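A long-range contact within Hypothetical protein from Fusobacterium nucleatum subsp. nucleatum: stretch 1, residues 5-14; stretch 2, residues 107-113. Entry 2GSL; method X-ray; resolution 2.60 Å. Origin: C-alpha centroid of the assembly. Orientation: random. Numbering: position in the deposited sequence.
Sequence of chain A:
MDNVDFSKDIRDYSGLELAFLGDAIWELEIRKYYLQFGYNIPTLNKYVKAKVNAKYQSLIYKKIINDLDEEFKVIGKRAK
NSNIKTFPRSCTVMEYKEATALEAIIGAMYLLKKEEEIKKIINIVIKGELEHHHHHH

Stretch 1 5-14: DFSKDIRDYS
Stretch 2, residues 107-113: GAMYLLK

Contact between an irregular N-terminal segment (residues 5-14) and the end of a helix (residues 107-113) in one chain; the touching residues are at least 98 apart in sequence. No hydrogen bond crosses between the two stretches; side-chain packing joins them and buries 307 Å², both sides summed. Residues 5-14 form no regular helix or strand. The backbone is extended through Phe6 (phi/psi -95/-160), Ser7 (-121/178) and Lys8 (-66/159), turns at Asp9 (-60/-18), Ile10 (-119/-18) and Arg11 (-50/-41), passes through Asp12 (-176/45), and opens again at Tyr13 (-122/117). Ser14 (-81/156, chi1 p) is the N-cap of the helix that follows. The second stretch enters as helix, which runs through Leu111 (-50/-24). Leu112 (-99/28) is the first residue to leave helical phi/psi, and Lys113 continues at 48/17. Leu112 N still donates to Ala108 O at 3.0 Å, while the bond from Leu111 N to Gly107 O, at 3.3 Å, is weak. In register, Asp9 and Ala108 are the closest pair, CA to CA 6.4 Å.

Leu111 covers the most surface, 86 Å². Its CA-to-CB bond points toward the first stretch, and with chi1 m (-76°) and chi2 t (176°) its two methyls reach different aromatic rings. CD1 lies over one face of the Tyr13 ring, 4.0 Å from the centroid and 26° off the normal, a CH-pi contact; its closest ring atom is Tyr13 CZ, at 3.6 Å from Leu111 CD1. CD2 meets Phe6, with Leu111 CD2 to Phe6 CD2 also 3.6 Å, in an oblique approach to that ring. A branched leucine suits this place because its forked end can touch both rings at once. Phe6 and Tyr13 both point CA-to-CB toward the helix, with chi1 off the usual wells at -24° and -96° and chi2 at -60° and 116°. Phe6 remains exposed, whereas Tyr13 is buried, its OH hydrogen-bonded elsewhere in the structure.

Asp9, with 69 Å² covered, is buried and also points toward the helix; chi1 is m (-52°) and chi2 -42°. Its carboxylate sits beside the last helical residues: Asp9 OD1 is 4.1 Å from Leu111 CB and 4.2 Å from Ala108 O, and Asp9 CG is 4.4 Å from Ala108 CB. The Ala108 methyl, on a CA-to-CB bond directed sideways, takes up little room beside the Asp9 carboxylate. Asp9 OD2 lies only 3.0 Å from Leu112 CD1, a tight approach of a carboxylate oxygen to a methyl.

Leu112 contributes 51 Å². Its CA-to-CB bond points sideways, but chi1 m (-73°) and chi2 t (180°) bring its end nearer the first stretch. Beyond the Asp9 contact, Leu112 CD2 is 3.5 Å from Lys8 NZ. Lys8 starts away from the helix, yet chi1 t, chi2 p, chi3 t and chi4 t carry its end back; this long, flexible side chain lays its amino group against the leucine while remaining exposed.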

ATOM      1  N   ASP A   5      -7.733  -8.988 -17.146  1.00 89.67           N
ATOM      2  CA  ASP A   5      -7.406  -9.976 -16.076  1.00 89.79           C
ATOM      3  C   ASP A   5      -5.918 -10.289 -16.124  1.00 89.97           C
ATOM      4  O   ASP A   5      -5.260 -10.059 -17.137  1.00 90.31           O
ATOM      5  CB  ASP A   5      -8.222 -11.259 -16.276  1.00 89.99           C
ATOM      6  CG  ASP A   5      -8.078 -12.238 -15.117  1.00 89.85           C
ATOM      7  OD1 ASP A   5      -7.003 -12.860 -14.981  1.00 89.81           O
ATOM      8  OD2 ASP A   5      -9.046 -12.381 -14.340  1.00 89.16           O
ATOM      9  N   PHE A   6      -5.391 -10.816 -15.027  1.00 90.05           N
ATOM     10  CA  PHE A   6      -3.973 -11.143 -14.946  1.00 89.99           C
ATOM     11  C   PHE A   6      -3.732 -12.614 -15.302  1.00 89.35           C
ATOM     12  O   PHE A   6      -4.568 -13.250 -15.952  1.00 89.54           O
ATOM     13  CB  PHE A   6      -3.461 -10.857 -13.529  1.00 91.02           C
ATOM     14  CG  PHE A   6      -4.272  -9.827 -12.781  1.00 91.87           C
ATOM     15  CD1 PHE A   6      -4.411  -8.529 -13.269  1.00 92.35           C
ATOM     16  CD2 PHE A   6      -4.901 -10.160 -11.586  1.00 92.59           C
ATOM     17  CE1 PHE A   6      -5.167  -7.578 -12.577  1.00 92.50           C
ATOM     18  CE2 PHE A   6      -5.658  -9.218 -10.886  1.00 93.15           C
ATOM     19  CZ  PHE A   6      -5.790  -7.924 -11.385  1.00 93.07           C
ATOM     20  N   SER A   7      -2.586 -13.141 -14.873  1.00 88.17           N
ATOM     21  CA  SER A   7      -2.204 -14.533 -15.116  1.00 87.00           C
ATOM     22  C   SER A   7      -1.993 -15.251 -13.785  1.00 86.44           C
ATOM     23  O   SER A   7      -2.104 -14.639 -12.723  1.00 87.08           O
ATOM     24  CB  SER A   7      -0.910 -14.601 -15.932  1.00 87.61           C
ATOM     25  OG  SER A   7      -1.092 -14.114 -17.251  1.00 88.25           O
ATOM     26  N   LYS A   8      -1.685 -16.545 -13.841  1.00 85.48           N
ATOM     27  CA  LYS A   8      -1.461 -17.330 -12.624  1.00 84.61           C
ATOM     28  C   LYS A   8      -0.208 -16.850 -11.892  1.00 83.58           C
ATOM     29  O   LYS A   8       0.663 -16.215 -12.487  1.00 83.48           O
ATOM     30  CB  LYS A   8      -1.323 -18.824 -12.962  1.00 83.98           C
ATOM     31  CG  LYS A   8      -1.344 -19.750 -11.742  1.00 83.01           C
ATOM     32  CD  LYS A   8      -2.656 -19.611 -10.968  1.00 81.97           C
ATOM     33  CE  LYS A   8      -2.706 -20.518  -9.749  1.00 80.83           C
ATOM     34  NZ  LYS A   8      -3.984 -20.356  -9.001  1.00 78.96           N
ATOM     35  N   ASP A   9      -0.130 -17.156 -10.599  1.00 82.70           N
ATOM     36  CA  ASP A   9       1.004 -16.759  -9.770  1.00 81.91           C
ATOM     37  C   ASP A   9       2.299 -17.333 -10.306  1.00 80.80           C
ATOM     38  O   ASP A   9       3.388 -16.879  -9.952  1.00 80.90           O
ATOM     39  CB  ASP A   9       0.811 -17.232  -8.330  1.00 82.73           C
ATOM     40  CG  ASP A   9      -0.530 -16.825  -7.760  1.00 83.84           C
ATOM     41  OD1 ASP A   9      -0.949 -15.669  -7.992  1.00 84.00           O
ATOM     42  OD2 ASP A   9      -1.160 -17.655  -7.070  1.00 85.05           O
ATOM     43  N   ILE A  10       2.175 -18.350 -11.146  1.00 79.70           N
ATOM     44  CA  ILE A  10       3.340 -18.977 -11.740  1.00 78.35           C
ATOM     45  C   ILE A  10       3.251 -18.823 -13.245  1.00 77.57           C
ATOM     46  O   ILE A  10       4.251 -18.972 -13.942  1.00 79.01           O
ATOM     47  CB  ILE A  10       3.423 -20.486 -11.384  1.00 78.41           C
ATOM     48  CG1 ILE A  10       2.249 -21.249 -12.006  1.00 77.48           C
ATOM     49  CG2 ILE A  10       3.420 -20.659  -9.862  1.00 78.36           C
ATOM     50  CD1 ILE A  10       2.360 -22.754 -11.869  1.00 75.62           C
ATOM     51  N   ARG A  11       2.051 -18.517 -13.740  1.00 75.86           N
ATOM     52  CA  ARG A  11       1.825 -18.354 -15.177  1.00 73.30           C
ATOM     53  C   ARG A  11       2.859 -17.419 -15.778  1.00 70.30           C
ATOM     54  O   ARG A  11       3.367 -17.661 -16.874  1.00 69.88           O
ATOM     55  CB  ARG A  11       0.426 -17.793 -15.449  1.00 74.68           C
ATOM     56  CG  ARG A  11       0.024 -17.796 -16.925  1.00 75.83           C
ATOM     57  CD  ARG A  11      -0.283 -19.208 -17.423  1.00 76.65           C
ATOM     58  NE  ARG A  11      -0.701 -19.219 -18.821  1.00 76.74           N
ATOM     59  CZ  ARG A  11      -1.205 -20.280 -19.444  1.00 77.72           C
ATOM     60  NH1 ARG A  11      -1.555 -20.193 -20.721  1.00 78.05           N
ATOM     61  NH2 ARG A  11      -1.366 -21.426 -18.792  1.00 77.68           N
ATOM     62  N   ASP A  12       3.162 -16.345 -15.061  1.00 66.59           N
ATOM     63  CA  ASP A  12       4.150 -15.390 -15.535  1.00 63.01           C
ATOM     64  C   ASP A  12       4.353 -14.315 -14.469  1.00 58.61           C
ATOM     65  O   ASP A  12       4.390 -13.123 -14.773  1.00 59.28           O
ATOM     66  CB  ASP A  12       3.688 -14.776 -16.876  1.00 64.24           C
ATOM     67  CG  ASP A  12       4.854 -14.374 -17.792  1.00 63.60           C
ATOM     68  OD1 ASP A  12       5.796 -15.179 -17.962  1.00 63.74           O
ATOM     69  OD2 ASP A  12       4.814 -13.260 -18.359  1.00 62.69           O
ATOM     70  N   TYR A  13       4.470 -14.747 -13.214  1.00 52.59           N
ATOM     71  CA  TYR A  13       4.699 -13.824 -12.098  1.00 46.67           C
ATOM     72  C   TYR A  13       5.987 -14.175 -11.349  1.00 43.83           C
ATOM     73  O   TYR A  13       6.107 -15.256 -10.775  1.00 43.25           O
ATOM     74  CB  TYR A  13       3.525 -13.848 -11.111  1.00 44.70           C
ATOM     75  CG  TYR A  13       2.492 -12.761 -11.326  1.00 41.28           C
ATOM     76  CD1 TYR A  13       1.184 -13.075 -11.680  1.00 40.35           C
ATOM     77  CD2 TYR A  13       2.818 -11.420 -11.163  1.00 40.36           C
ATOM     78  CE1 TYR A  13       0.227 -12.085 -11.868  1.00 37.94           C
ATOM     79  CE2 TYR A  13       1.863 -10.420 -11.347  1.00 39.38           C
ATOM     80  CZ  TYR A  13       0.572 -10.760 -11.700  1.00 37.83           C
ATOM     81  OH  TYR A  13      -0.377  -9.778 -11.880  1.00 36.79           O
ATOM     82  N   SER A  14       6.954 -13.264 -11.358  1.00 40.10           N
ATOM     83  CA  SER A  14       8.213 -13.506 -10.663  1.00 37.98           C
ATOM     84  C   SER A  14       8.018 -13.197  -9.183  1.00 38.23           C
ATOM     85  O   SER A  14       7.131 -12.424  -8.806  1.00 40.09           O
ATOM     86  CB  SER A  14       9.309 -12.600 -11.200  1.00 36.47           C
ATOM     87  OG  SER A  14       9.163 -11.303 -10.656  1.00 35.35           O
ATOM     88  N   GLY A 107       1.588 -10.986  -1.478  1.00 25.48           N
ATOM     89  CA  GLY A 107       1.195 -10.516  -2.792  1.00 26.73           C
ATOM     90  C   GLY A 107       0.376 -11.549  -3.542  1.00 29.37           C
ATOM     91  O   GLY A 107      -0.606 -11.210  -4.211  1.00 32.21           O
ATOM     92  N   ALA A 108       0.769 -12.813  -3.422  1.00 28.79           N
ATOM     93  CA  ALA A 108       0.080 -13.898  -4.105  1.00 29.18           C
ATOM     94  C   ALA A 108      -1.335 -14.119  -3.568  1.00 30.75           C
ATOM     95  O   ALA A 108      -2.288 -14.198  -4.334  1.00 30.40           O
ATOM     96  CB  ALA A 108       0.894 -15.175  -3.986  1.00 28.66           C
HETATM   97  N   MSE A 109      -1.466 -14.218  -2.251  1.00 32.32           N
HETATM   98  CA  MSE A 109      -2.760 -14.441  -1.635  1.00 33.51           C
HETATM   99  C   MSE A 109      -3.762 -13.408  -2.139  1.00 34.61           C
HETATM  100  O   MSE A 109      -4.904 -13.735  -2.473  1.00 36.48           O
HETATM  101  CB  MSE A 109      -2.630 -14.365  -0.116  1.00 34.85           C
HETATM  102  CG  MSE A 109      -1.691 -15.417   0.487  1.00 38.34           C
HETATM  103 SE   MSE A 109      -1.479 -15.196   2.416  1.00 43.90          SE
HETATM  104  CE  MSE A 109      -0.691 -16.910   2.862  1.00 42.69           C
ATOM    105  N   TYR A 110      -3.328 -12.161  -2.222  1.00 33.11           N
ATOM    106  CA  TYR A 110      -4.202 -11.104  -2.692  1.00 32.02           C
ATOM    107  C   TYR A 110      -4.713 -11.431  -4.105  1.00 33.10           C
ATOM    108  O   TYR A 110      -5.916 -11.581  -4.319  1.00 34.45           O
ATOM    109  CB  TYR A 110      -3.433  -9.797  -2.688  1.00 29.38           C
ATOM    110  CG  TYR A 110      -4.291  -8.585  -2.858  1.00 26.90           C
ATOM    111  CD1 TYR A 110      -4.879  -7.966  -1.772  1.00 25.86           C
ATOM    112  CD2 TYR A 110      -4.472  -8.027  -4.111  1.00 27.10           C
ATOM    113  CE1 TYR A 110      -5.618  -6.811  -1.933  1.00 25.83           C
ATOM    114  CE2 TYR A 110      -5.204  -6.883  -4.287  1.00 25.93           C
ATOM    115  CZ  TYR A 110      -5.771  -6.274  -3.200  1.00 27.21           C
ATOM    116  OH  TYR A 110      -6.457  -5.098  -3.394  1.00 31.18           O
ATOM    117  N   LEU A 111      -3.795 -11.544  -5.063  1.00 34.30           N
ATOM    118  CA  LEU A 111      -4.154 -11.868  -6.443  1.00 34.38           C
ATOM    119  C   LEU A 111      -5.076 -13.092  -6.555  1.00 36.44           C
ATOM    120  O   LEU A 111      -5.805 -13.238  -7.536  1.00 36.62           O
ATOM    121  CB  LEU A 111      -2.889 -12.095  -7.273  1.00 30.41           C
ATOM    122  CG  LEU A 111      -2.160 -10.814  -7.639  1.00 29.76           C
ATOM    123  CD1 LEU A 111      -0.870 -11.123  -8.378  1.00 31.65           C
ATOM    124  CD2 LEU A 111      -3.059  -9.973  -8.495  1.00 29.57           C
ATOM    125  N   LEU A 112      -5.039 -13.970  -5.556  1.00 37.86           N
ATOM    126  CA  LEU A 112      -5.891 -15.152  -5.557  1.00 39.82           C
ATOM    127  C   LEU A 112      -7.118 -14.931  -4.699  1.00 41.68           C
ATOM    128  O   LEU A 112      -7.665 -15.879  -4.138  1.00 42.55           O
ATOM    129  CB  LEU A 112      -5.152 -16.375  -5.021  1.00 38.20           C
ATOM    130  CG  LEU A 112      -4.097 -16.972  -5.933  1.00 36.41           C
ATOM    131  CD1 LEU A 112      -3.459 -18.160  -5.249  1.00 34.78           C
ATOM    132  CD2 LEU A 112      -4.739 -17.370  -7.245  1.00 36.04           C
ATOM    133  N   LYS A 113      -7.546 -13.681  -4.581  1.00 43.81           N
ATOM    134  CA  LYS A 113      -8.721 -13.363  -3.778  1.00 46.40           C
ATOM    135  C   LYS A 113      -8.708 -14.002  -2.383  1.00 47.38           C
ATOM    136  O   LYS A 113      -9.747 -14.081  -1.728  1.00 48.75           O
ATOM    137  CB  LYS A 113      -9.997 -13.788  -4.516  1.00 46.94           C
ATOM    138  CG  LYS A 113     -10.595 -12.723  -5.431  1.00 47.20           C
ATOM    139  CD  LYS A 113      -9.680 -12.381  -6.584  1.00 48.46           C
ATOM    140  CE  LYS A 113     -10.333 -11.373  -7.529  1.00 51.06           C
ATOM    141  NZ  LYS A 113     -10.621 -10.062  -6.866  1.00 51.34           N
TER